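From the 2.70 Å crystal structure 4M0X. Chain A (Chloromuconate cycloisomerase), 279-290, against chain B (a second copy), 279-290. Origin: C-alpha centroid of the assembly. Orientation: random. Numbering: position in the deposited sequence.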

ATOM      1  N   SER A 279      20.403  24.921 -13.230  1.00 28.12           N
ATOM      2  CA  SER A 279      18.994  24.695 -13.532  1.00 27.92           C
ATOM      3  C   SER A 279      18.475  23.527 -12.710  1.00 27.93           C
ATOM      4  O   SER A 279      17.494  23.685 -11.985  1.00 26.66           O
ATOM      5  N   ARG A 280      19.166  22.382 -12.801  1.00 27.81           N
ATOM      6  CA  ARG A 280      18.783  21.147 -12.095  1.00 28.38           C
ATOM      7  C   ARG A 280      18.677  21.361 -10.595  1.00 28.76           C
ATOM      8  O   ARG A 280      17.670  20.995  -9.995  1.00 27.92           O
ATOM      9  N   ALA A 281      19.691  22.002 -10.000  1.00 28.82           N
ATOM     10  CA  ALA A 281      19.603  22.388  -8.582  1.00 26.51           C
ATOM     11  C   ALA A 281      18.301  23.137  -8.258  1.00 27.21           C
ATOM     12  O   ALA A 281      17.637  22.748  -7.297  1.00 29.55           O
ATOM     13  N   ARG A 282      17.908  24.169  -9.026  1.00 24.49           N
ATOM     14  CA  ARG A 282      16.618  24.809  -8.747  1.00 25.72           C
ATOM     15  C   ARG A 282      15.458  23.841  -8.883  1.00 27.18           C
ATOM     16  O   ARG A 282      14.516  23.900  -8.086  1.00 29.86           O
ATOM     17  N   GLU A 283      15.519  22.959  -9.875  1.00 26.32           N
ATOM     18  CA  GLU A 283      14.411  22.061 -10.111  1.00 25.45           C
ATOM     19  C   GLU A 283      14.222  21.187  -8.882  1.00 23.70           C
ATOM     20  O   GLU A 283      13.105  21.026  -8.421  1.00 24.51           O
ATOM     21  N   ILE A 284      15.313  20.657  -8.331  1.00 22.05           N
ATOM     22  CA  ILE A 284      15.262  19.882  -7.079  1.00 20.08           C
ATOM     23  C   ILE A 284      14.623  20.689  -5.952  1.00 20.40           C
ATOM     24  O   ILE A 284      13.805  20.181  -5.184  1.00 20.66           O
ATOM     25  N   ALA A 285      14.941  21.963  -5.893  1.00 20.53           N
ATOM     26  CA  ALA A 285      14.379  22.783  -4.858  1.00 22.40           C
ATOM     27  C   ALA A 285      12.898  23.020  -5.162  1.00 23.31           C
ATOM     28  O   ALA A 285      12.068  23.083  -4.242  1.00 27.44           O
ATOM     29  N   ALA A 286      12.556  23.133  -6.441  1.00 21.71           N
ATOM     30  CA  ALA A 286      11.164  23.314  -6.829  1.00 20.71           C
ATOM     31  C   ALA A 286      10.311  22.127  -6.355  1.00 20.53           C
ATOM     32  O   ALA A 286       9.163  22.311  -5.924  1.00 19.97           O
ATOM     33  N   ILE A 287      10.888  20.927  -6.450  1.00 20.81           N
ATOM     34  CA  ILE A 287      10.280  19.693  -5.963  1.00 21.40           C
ATOM     35  C   ILE A 287      10.148  19.697  -4.434  1.00 21.70           C
ATOM     36  O   ILE A 287       9.083  19.332  -3.916  1.00 22.58           O
ATOM     37  N   ALA A 288      11.179  20.131  -3.715  1.00 20.08           N
ATOM     38  CA  ALA A 288      10.989  20.387  -2.291  1.00 20.52           C
ATOM     39  C   ALA A 288       9.773  21.270  -2.054  1.00 21.64           C
ATOM     40  O   ALA A 288       8.859  20.864  -1.351  1.00 22.11           O
ATOM     41  N   GLU A 289       9.713  22.440  -2.675  1.00 22.57           N
ATOM     42  CA  GLU A 289       8.517  23.283  -2.509  1.00 26.88           C
ATOM     43  C   GLU A 289       7.198  22.521  -2.778  1.00 26.66           C
ATOM     44  O   GLU A 289       6.245  22.571  -1.983  1.00 24.23           O
ATOM     45  N   ALA A 290       7.157  21.831  -3.921  1.00 28.10           N
ATOM     46  CA  ALA A 290       5.956  21.158  -4.406  1.00 26.70           C
ATOM     47  C   ALA A 290       5.520  20.073  -3.455  1.00 28.30           C
ATOM     48  O   ALA A 290       4.383  19.637  -3.514  1.00 30.98           O
TER
ATOM     49  N   SER B 279       7.222  30.937 -14.554  1.00 26.00           N
ATOM     50  CA  SER B 279       8.035  30.068 -13.694  1.00 25.94           C
ATOM     51  C   SER B 279       7.296  28.780 -13.282  1.00 27.01           C
ATOM     52  O   SER B 279       7.846  27.679 -13.409  1.00 28.39           O
ATOM     53  N   ARG B 280       6.044  28.922 -12.836  1.00 26.75           N
ATOM     54  CA  ARG B 280       5.209  27.784 -12.387  1.00 26.46           C
ATOM     55  C   ARG B 280       4.877  26.803 -13.486  1.00 26.50           C
ATOM     56  O   ARG B 280       5.056  25.605 -13.280  1.00 29.01           O
ATOM     57  N   ALA B 281       4.387  27.278 -14.641  1.00 26.50           N
ATOM     58  CA  ALA B 281       4.139  26.365 -15.801  1.00 23.78           C
ATOM     59  C   ALA B 281       5.376  25.572 -16.152  1.00 24.76           C
ATOM     60  O   ALA B 281       5.288  24.368 -16.395  1.00 25.83           O
ATOM     61  N   ARG B 282       6.533  26.242 -16.164  1.00 24.55           N
ATOM     62  CA  ARG B 282       7.811  25.580 -16.422  1.00 24.52           C
ATOM     63  C   ARG B 282       8.102  24.559 -15.344  1.00 27.92           C
ATOM     64  O   ARG B 282       8.509  23.432 -15.663  1.00 31.65           O
ATOM     65  N   GLU B 283       7.920  24.950 -14.075  1.00 27.60           N
ATOM     66  CA  GLU B 283       8.149  24.039 -12.968  1.00 27.25           C
ATOM     67  C   GLU B 283       7.289  22.804 -13.130  1.00 26.43           C
ATOM     68  O   GLU B 283       7.752  21.679 -12.909  1.00 27.39           O
ATOM     69  N   ILE B 284       6.038  23.006 -13.518  1.00 25.17           N
ATOM     70  CA  ILE B 284       5.159  21.874 -13.763  1.00 25.93           C
ATOM     71  C   ILE B 284       5.752  20.954 -14.845  1.00 27.18           C
ATOM     72  O   ILE B 284       5.718  19.744 -14.692  1.00 28.47           O
ATOM     73  N   ALA B 285       6.310  21.534 -15.912  1.00 27.11           N
ATOM     74  CA  ALA B 285       6.864  20.757 -17.030  1.00 26.88           C
ATOM     75  C   ALA B 285       8.083  19.979 -16.575  1.00 26.10           C
ATOM     76  O   ALA B 285       8.297  18.827 -17.012  1.00 25.98           O
ATOM     77  N   ALA B 286       8.868  20.608 -15.697  1.00 24.19           N
ATOM     78  CA  ALA B 286      10.027  19.973 -15.077  1.00 23.20           C
ATOM     79  C   ALA B 286       9.578  18.721 -14.365  1.00 24.01           C
ATOM     80  O   ALA B 286      10.220  17.665 -14.460  1.00 24.64           O
ATOM     81  N   ILE B 287       8.458  18.814 -13.662  1.00 23.36           N
ATOM     82  CA  ILE B 287       7.942  17.619 -13.010  1.00 23.35           C
ATOM     83  C   ILE B 287       7.636  16.508 -14.000  1.00 23.76           C
ATOM     84  O   ILE B 287       8.091  15.377 -13.800  1.00 25.48           O
ATOM     85  N   ALA B 288       6.926  16.828 -15.088  1.00 24.81           N
ATOM     86  CA  ALA B 288       6.678  15.843 -16.174  1.00 23.56           C
ATOM     87  C   ALA B 288       7.972  15.119 -16.609  1.00 23.48           C
ATOM     88  O   ALA B 288       8.007  13.897 -16.656  1.00 22.17           O
ATOM     89  N   GLU B 289       9.035  15.884 -16.871  1.00 25.01           N
ATOM     90  CA  GLU B 289      10.344  15.312 -17.188  1.00 28.46           C
ATOM     91  C   GLU B 289      10.858  14.363 -16.097  1.00 28.95           C
ATOM     92  O   GLU B 289      11.379  13.308 -16.410  1.00 30.22           O
ATOM     93  N   ALA B 290      10.692  14.720 -14.827  1.00 29.42           N
ATOM     94  CA  ALA B 290      11.309  13.959 -13.744  1.00 29.55           C
ATOM     95  C   ALA B 290      10.555  12.690 -13.472  1.00 29.87           C
ATOM     96  O   ALA B 290      11.076  11.772 -12.832  1.00 30.54           O
TER

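When two copies of one helix cross almost at right angles, long polar side chains can extend the contact beyond the point where the backbones come closest. The paired helices of chloromuconate cycloisomerase illustrate the principle. Their axes cross at -95° with a closest approach of 10.2 Å, and the two stretches together bury 458 Å². The register is reciprocal: Glu283(A) lies against Ala286(B), Ala286(A) against Glu283(B), and Ile287 of each chain meets its own counterpart.

The apolar contact is modest. Both Ile287 side chains adopt chi1 m with chi2 between wells, at 138° in chain A and 143° in chain B. Their CA-to-CB bonds point sideways, yet the side chains still converge, with CG1 of Ile287(A) 4.4 Å from CG1 of Ile287(B). Ala286 points toward the partner in both chains, and its methyl group packs against a glutamate: CB of Ala286(A) lies 3.9 Å from CG of Glu283(B), while CB of Ala286(B) lies 3.7 Å from OE1 of Glu283(A).

Beyond these contacts, Arg280 is the principal donor. Its CA-to-CB bond points sideways, but an m, m, t conformation carries the guanidinium to the other helix. Arg280(A) binds Glu289(B) in a two-pronged salt bridge, NH1 donating to OE1 at 3.1 Å and NH2 to OE2 at 2.9 Å. With N-H...acceptor angles of 161° and 164°, each carboxylate oxygen receives a nearly straight bond. The converse pair is less even: NH2 and NH1 of Arg280(B) both donate to OE1 of Glu289(A), at 2.8 and 3.0 Å, with more bent angles of 144° and 135°. In both chains Glu289 points toward the partner with chi1 and chi2 t, an extended conformation that presents its carboxylate at the edge of the guanidinium.

Each Arg280 also serves its own helix. NH1 donates to OE2 of Glu283 one turn along, at 2.8 Å from Arg280(A) to Glu283(A) and 2.9 Å from Arg280(B) to Glu283(B), so that one nitrogen links an intrahelical acceptor to an interhelical one.

The other oxygen of Glu283 meets Arg282 across the interface, but through charge alone. OE1 of Glu283(A) is 3.3 Å from NH1 of Arg282(B), and OE1 of Glu283(B) lies over a face of the Arg282(A) guanidinium, 3.9 Å from NH2. Both oxygens are well out of the guanidinium plane, and no N-H points at either. The two Arg282 side chains take different conformations, and in chain A NH2 of Arg282(A) also makes a long salt bridge, 3.7 Å, to OE2 of Glu289(A). That places Arg282(A) beside two carboxylates that approach each other, OE2 of Glu289(A) and OE1 of Glu283(B) being 4.6 Å apart. In the matching pair OE1 of Glu283(A) is 4.3 Å from OE1 of Glu289(B), with Arg280(A) bonded to the latter and Arg282(B) near the former. Ser279 in each chain stands apart, its OG satisfied elsewhere in the structure.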

ATOM      1  CB  SER A 279      18.764  24.497 -15.033  1.00 26.89           C
ATOM      2  OG  SER A 279      19.018  25.714 -15.705  1.00 27.50           O
ATOM      3  CB  ARG A 280      19.742  19.997 -12.394  1.00 27.71           C
ATOM      4  CG  ARG A 280      19.756  19.567 -13.844  1.00 28.33           C
ATOM      5  CD  ARG A 280      18.383  19.060 -14.241  1.00 30.88           C
ATOM      6  NE  ARG A 280      18.422  18.328 -15.501  1.00 33.03           N
ATOM      7  CZ  ARG A 280      17.346  17.998 -16.224  1.00 34.23           C
ATOM      8  NH1 ARG A 280      16.115  18.323 -15.815  1.00 32.77           N
ATOM      9  NH2 ARG A 280      17.506  17.345 -17.373  1.00 32.22           N
ATOM     10  CB  ALA A 281      20.826  23.163  -8.121  1.00 24.92           C
ATOM     11  CB  ARG A 282      16.324  26.071  -9.576  1.00 25.33           C
ATOM     12  CG  ARG A 282      16.246  27.346  -8.747  1.00 25.79           C
ATOM     13  CD  ARG A 282      14.877  27.983  -8.514  1.00 24.60           C
ATOM     14  NE  ARG A 282      13.974  27.267  -7.603  1.00 25.76           N
ATOM     15  CZ  ARG A 282      12.829  27.801  -7.155  1.00 26.56           C
ATOM     16  NH1 ARG A 282      12.486  29.032  -7.518  1.00 24.31           N
ATOM     17  NH2 ARG A 282      12.028  27.132  -6.335  1.00 28.89           N
ATOM     18  CB  GLU A 283      14.587  21.241 -11.402  1.00 27.54           C
ATOM     19  CG  GLU A 283      14.290  22.038 -12.680  1.00 31.11           C
ATOM     20  CD  GLU A 283      14.569  21.262 -13.985  1.00 34.92           C
ATOM     21  OE1 GLU A 283      14.176  21.734 -15.105  1.00 31.59           O
ATOM     22  OE2 GLU A 283      15.177  20.160 -13.890  1.00 36.60           O
ATOM     23  CB  ILE A 284      16.644  19.334  -6.661  1.00 18.45           C
ATOM     24  CG1 ILE A 284      17.149  18.325  -7.690  1.00 17.97           C
ATOM     25  CG2 ILE A 284      16.610  18.661  -5.302  1.00 16.88           C
ATOM     26  CD1 ILE A 284      18.619  17.998  -7.534  1.00 17.80           C
ATOM     27  CB  ALA A 285      15.150  24.096  -4.731  1.00 22.32           C
ATOM     28  CB  ALA A 286      11.048  23.495  -8.333  1.00 20.69           C
ATOM     29  CB  ILE A 287      11.018  18.424  -6.470  1.00 21.39           C
ATOM     30  CG1 ILE A 287      10.670  18.168  -7.928  1.00 21.76           C
ATOM     31  CG2 ILE A 287      10.577  17.173  -5.704  1.00 20.77           C
ATOM     32  CD1 ILE A 287      11.850  17.756  -8.775  1.00 22.41           C
ATOM     33  CB  ALA A 288      12.232  20.962  -1.649  1.00 19.95           C
ATOM     34  CB  GLU A 289       8.602  24.532  -3.406  1.00 30.70           C
ATOM     35  CG  GLU A 289       7.564  25.623  -3.142  1.00 32.53           C
ATOM     36  CD  GLU A 289       7.653  26.853  -4.075  1.00 37.17           C
ATOM     37  OE1 GLU A 289       6.636  27.577  -4.127  1.00 37.65           O
ATOM     38  OE2 GLU A 289       8.698  27.129  -4.748  1.00 39.65           O
ATOM     39  CB  ALA A 290       6.223  20.545  -5.762  1.00 26.50           C
TER
ATOM     40  CB  SER B 279       8.542  30.831 -12.467  1.00 24.45           C
ATOM     41  OG  SER B 279       9.344  31.941 -12.841  1.00 23.63           O
ATOM     42  CB  ARG B 280       3.892  28.237 -11.734  1.00 26.32           C
ATOM     43  CG  ARG B 280       4.005  28.998 -10.432  1.00 23.47           C
ATOM     44  CD  ARG B 280       4.738  28.136  -9.429  1.00 23.85           C
ATOM     45  NE  ARG B 280       4.687  28.803  -8.140  1.00 23.87           N
ATOM     46  CZ  ARG B 280       5.432  28.498  -7.087  1.00 23.47           C
ATOM     47  NH1 ARG B 280       6.321  27.501  -7.121  1.00 23.17           N
ATOM     48  NH2 ARG B 280       5.277  29.216  -5.983  1.00 22.79           N
ATOM     49  CB  ALA B 281       3.663  27.115 -17.007  1.00 22.14           C
ATOM     50  CB  ARG B 282       8.951  26.592 -16.432  1.00 23.62           C
ATOM     51  CG  ARG B 282      10.170  26.226 -17.257  1.00 23.17           C
ATOM     52  CD  ARG B 282      10.275  24.761 -17.617  1.00 24.40           C
ATOM     53  NE  ARG B 282      11.533  24.483 -18.286  1.00 26.02           N
ATOM     54  CZ  ARG B 282      12.238  23.358 -18.164  1.00 27.64           C
ATOM     55  NH1 ARG B 282      11.826  22.361 -17.386  1.00 30.60           N
ATOM     56  NH2 ARG B 282      13.380  23.238 -18.819  1.00 28.57           N
ATOM     57  CB  GLU B 283       7.844  24.700 -11.642  1.00 28.61           C
ATOM     58  CG  GLU B 283       9.032  25.399 -11.036  1.00 31.39           C
ATOM     59  CD  GLU B 283       8.638  26.217  -9.819  1.00 35.62           C
ATOM     60  OE1 GLU B 283       9.494  26.938  -9.251  1.00 33.89           O
ATOM     61  OE2 GLU B 283       7.449  26.133  -9.432  1.00 40.72           O
ATOM     62  CB  ILE B 284       3.719  22.310 -14.115  1.00 24.69           C
ATOM     63  CG1 ILE B 284       3.059  22.975 -12.904  1.00 23.82           C
ATOM     64  CG2 ILE B 284       2.894  21.127 -14.605  1.00 23.49           C
ATOM     65  CD1 ILE B 284       1.655  23.484 -13.145  1.00 22.39           C
ATOM     66  CB  ALA B 285       7.231  21.659 -18.200  1.00 26.91           C
ATOM     67  CB  ALA B 286      10.683  20.908 -14.092  1.00 22.84           C
ATOM     68  CB  ILE B 287       6.779  17.916 -12.037  1.00 23.46           C
ATOM     69  CG1 ILE B 287       7.353  18.546 -10.745  1.00 21.76           C
ATOM     70  CG2 ILE B 287       6.007  16.642 -11.730  1.00 22.71           C
ATOM     71  CD1 ILE B 287       6.473  19.610 -10.165  1.00 21.90           C
ATOM     72  CB  ALA B 288       5.952  16.480 -17.354  1.00 20.93           C
ATOM     73  CB  GLU B 289      11.372  16.418 -17.474  1.00 29.51           C
ATOM     74  CG  GLU B 289      12.773  15.944 -17.826  1.00 32.84           C
ATOM     75  CD  GLU B 289      13.793  17.081 -18.000  1.00 39.12           C
ATOM     76  OE1 GLU B 289      13.525  18.231 -17.552  1.00 46.79           O
ATOM     77  OE2 GLU B 289      14.881  16.837 -18.580  1.00 35.64           O
ATOM     78  CB  ALA B 290      11.395  14.788 -12.487  1.00 31.20           C
TER